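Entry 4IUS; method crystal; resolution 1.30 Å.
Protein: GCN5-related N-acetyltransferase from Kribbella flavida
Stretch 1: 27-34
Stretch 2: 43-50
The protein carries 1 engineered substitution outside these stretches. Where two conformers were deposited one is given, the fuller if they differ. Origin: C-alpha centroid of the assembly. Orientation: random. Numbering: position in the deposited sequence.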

# COMPACT_ATOMS: atom_id res chain seq x y z
N ALA A 27 -11.60 -3.65 -18.55
CA ALA A 27 -12.61 -2.92 -19.35
C ALA A 27 -11.99 -1.58 -19.72
O ALA A 27 -12.02 -0.64 -18.91
CB ALA A 27 -13.92 -2.76 -18.58
N GLY A 28 -11.44 -1.50 -20.92
CA GLY A 28 -10.86 -0.24 -21.36
C GLY A 28 -9.78 0.25 -20.41
O GLY A 28 -8.85 -0.48 -20.15
N PRO A 29 -9.90 1.48 -19.90
CA PRO A 29 -8.83 1.98 -19.08
C PRO A 29 -8.87 1.54 -17.64
O PRO A 29 -8.02 1.96 -16.88
CB PRO A 29 -9.03 3.49 -19.17
CG PRO A 29 -10.51 3.63 -19.27
CD PRO A 29 -10.95 2.51 -20.14
N LEU A 30 -9.83 0.69 -17.27
CA LEU A 30 -9.95 0.23 -15.88
C LEU A 30 -9.79 -1.28 -15.81
O LEU A 30 -10.14 -2.00 -16.75
CB LEU A 30 -11.33 0.57 -15.32
CG LEU A 30 -11.72 2.03 -15.35
CD1 LEU A 30 -13.16 2.17 -14.90
CD2 LEU A 30 -10.76 2.83 -14.53
N VAL A 31 -9.32 -1.76 -14.66
CA VAL A 31 -9.35 -3.19 -14.39
C VAL A 31 -9.89 -3.41 -13.00
O VAL A 31 -9.40 -2.85 -12.01
CB VAL A 31 -7.99 -3.90 -14.59
CG1 VAL A 31 -6.85 -3.28 -13.78
CG2 VAL A 31 -8.12 -5.41 -14.38
N GLY A 32 -10.93 -4.23 -12.93
CA GLY A 32 -11.45 -4.68 -11.64
C GLY A 32 -10.71 -5.91 -11.19
O GLY A 32 -10.37 -6.78 -11.98
N LEU A 33 -10.41 -5.98 -9.92
CA LEU A 33 -9.58 -7.02 -9.33
C LEU A 33 -10.35 -7.65 -8.17
O LEU A 33 -10.64 -7.00 -7.17
CB LEU A 33 -8.27 -6.44 -8.86
CG LEU A 33 -7.42 -5.79 -9.95
CD1 LEU A 33 -6.31 -4.93 -9.31
CD2 LEU A 33 -6.84 -6.81 -10.94
N LEU A 34 -10.71 -8.92 -8.34
CA LEU A 34 -11.59 -9.64 -7.38
C LEU A 34 -10.79 -10.74 -6.68
O LEU A 34 -10.27 -11.67 -7.31
CB LEU A 34 -12.84 -10.20 -8.11
CG LEU A 34 -13.87 -9.15 -8.52
CD1 LEU A 34 -14.81 -9.58 -9.64
CD2 LEU A 34 -14.68 -8.66 -7.32
N SER A 43 -10.78 -6.39 -2.83
CA SER A 43 -11.23 -6.25 -4.21
C SER A 43 -11.37 -4.77 -4.54
O SER A 43 -11.97 -4.04 -3.78
CB SER A 43 -12.53 -6.98 -4.44
OG SER A 43 -12.39 -8.39 -4.22
N ARG A 44 -10.84 -4.32 -5.68
CA ARG A 44 -10.88 -2.91 -6.06
C ARG A 44 -10.60 -2.81 -7.53
O ARG A 44 -10.15 -3.78 -8.17
CB ARG A 44 -9.85 -2.08 -5.28
CG ARG A 44 -8.43 -2.39 -5.64
CD ARG A 44 -7.42 -1.51 -4.93
NE ARG A 44 -7.50 -1.76 -3.49
CZ ARG A 44 -6.48 -2.06 -2.69
NH1 ARG A 44 -5.23 -2.03 -3.14
NH2 ARG A 44 -6.72 -2.28 -1.39
N ALA A 45 -10.86 -1.63 -8.08
CA ALA A 45 -10.42 -1.29 -9.43
C ALA A 45 -9.17 -0.41 -9.40
O ALA A 45 -9.03 0.42 -8.47
CB ALA A 45 -11.52 -0.64 -10.22
N VAL A 46 -8.34 -0.55 -10.42
CA VAL A 46 -7.20 0.33 -10.63
C VAL A 46 -7.11 0.64 -12.14
O VAL A 46 -7.91 0.12 -12.93
CB VAL A 46 -5.87 -0.28 -10.08
CG1 VAL A 46 -5.99 -0.62 -8.58
CG2 VAL A 46 -5.44 -1.48 -10.92
N ALA A 47 -6.18 1.52 -12.51
CA ALA A 47 -5.98 1.80 -13.93
C ALA A 47 -5.40 0.58 -14.64
O ALA A 47 -4.46 -0.02 -14.16
CB ALA A 47 -5.03 2.96 -14.13
N ALA A 48 -5.97 0.23 -15.77
CA ALA A 48 -5.48 -0.89 -16.55
C ALA A 48 -4.13 -0.65 -17.18
O ALA A 48 -3.39 -1.61 -17.37
CB ALA A 48 -6.51 -1.23 -17.64
N GLU A 49 -3.87 0.61 -17.56
CA GLU A 49 -2.70 0.99 -18.35
C GLU A 49 -2.11 2.30 -17.79
O GLU A 49 -2.25 3.36 -18.39
CB GLU A 49 -3.07 1.17 -19.83
CG GLU A 49 -3.63 -0.09 -20.50
CD GLU A 49 -4.12 0.18 -21.91
OE1 GLU A 49 -3.69 1.20 -22.50
OE2 GLU A 49 -4.97 -0.59 -22.38
N PRO A 50 -1.41 2.23 -16.64
CA PRO A 50 -0.70 3.42 -16.15
C PRO A 50 0.22 4.02 -17.19
O PRO A 50 0.91 3.28 -17.90
CB PRO A 50 0.12 2.90 -14.97
CG PRO A 50 -0.50 1.63 -14.59
CD PRO A 50 -1.19 1.06 -15.79
O HOH W 1 -6.84 -2.07 -21.22
O HOH W 2 -5.53 2.94 -17.64

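Antiparallel strands satisfy their polar backbone by a simple alternation: at every second residue both N and O face the partner, while the residues between turn theirs the other way. The pairing of strand 30-34 with strand 44-47 in this acetyltransferase is a compact worked example, and its edges show how the accounting continues where regular pairing stops.

Two residue pairs carry the reciprocal bonds. Val31 and Val46 exchange Val31 N to Val46 O at 2.9 Å and Val46 N to Val31 O at 3.0 Å, with N-H...acceptor angles of 167° and 161°. Two residues along, Leu33 N donates to Arg44 O at 2.8 Å and Arg44 N returns a bond to Leu33 O at 3.1 Å. Here the angles drop to 139° and 142°, so the second ring is noticeably more bent than the first despite similar lengths. The carbonyls of each pair necessarily lie close, Val31 O to Val46 O and Leu33 O to Arg44 O both at 3.4 Å; these are two acceptors brought near each other, each taking the N-H of the opposite residue.

The alternate pairs, Leu30 with Ala47 and Gly32 with Ala45, form no such bonds, but the alpha carbons around them sit against the same acceptors. Ala45 CA lies 3.2 Å from Val31 O, and Leu30 CA lies 3.6 Å from Val46 O, both as CA-H...O contacts. Ser43 CA approaches Leu33 O in the same way at 3.1 Å. Such carbonyls thus take a strong N-H donor and a weaker C-H one together. Gly32 has no side chain, and its CA comes within 4.2 Å of Ala45 CA.

Before the strand begins, a type II' turn runs from Ala27 to Leu30, with Gly28 at a positive phi of 58°. The turn closes with a bond in each direction, Leu30 N to Ala27 O at 3.0 Å and Ala27 N to Leu30 O at 2.8 Å. Pro29 has no N-H to offer, yet its carbonyl is well used: Ala48 N donates to Pro29 O at 2.9 Å and a nearly straight 169°. A water adds a second donor, 2.8 Å from Pro29 O, and accepts from Glu49 N at 2.9 Å, so an N-H whose nitrogen, Glu49 N, lies 4.4 Å from Pro29 O is linked to it indirectly. Another water donates both to Gly28 O at 2.8 Å and to Glu49 OE2 at 2.7 Å, joining two acceptors that could not bond to each other.

Apolar packing accompanies this network. Val31, Leu33, Arg44 and Val46 project to one face, where Val46 CG2 meets Val31 CG1 at 3.7 Å and Leu33 CD1 at 3.9 Å. Ala48 extends the packing, its CB 4.3 Å from Val31 CB. Arg44 NH1 and NH2 are hydrogen-bonded elsewhere in the structure, while the Arg44 backbone pairs with Leu33.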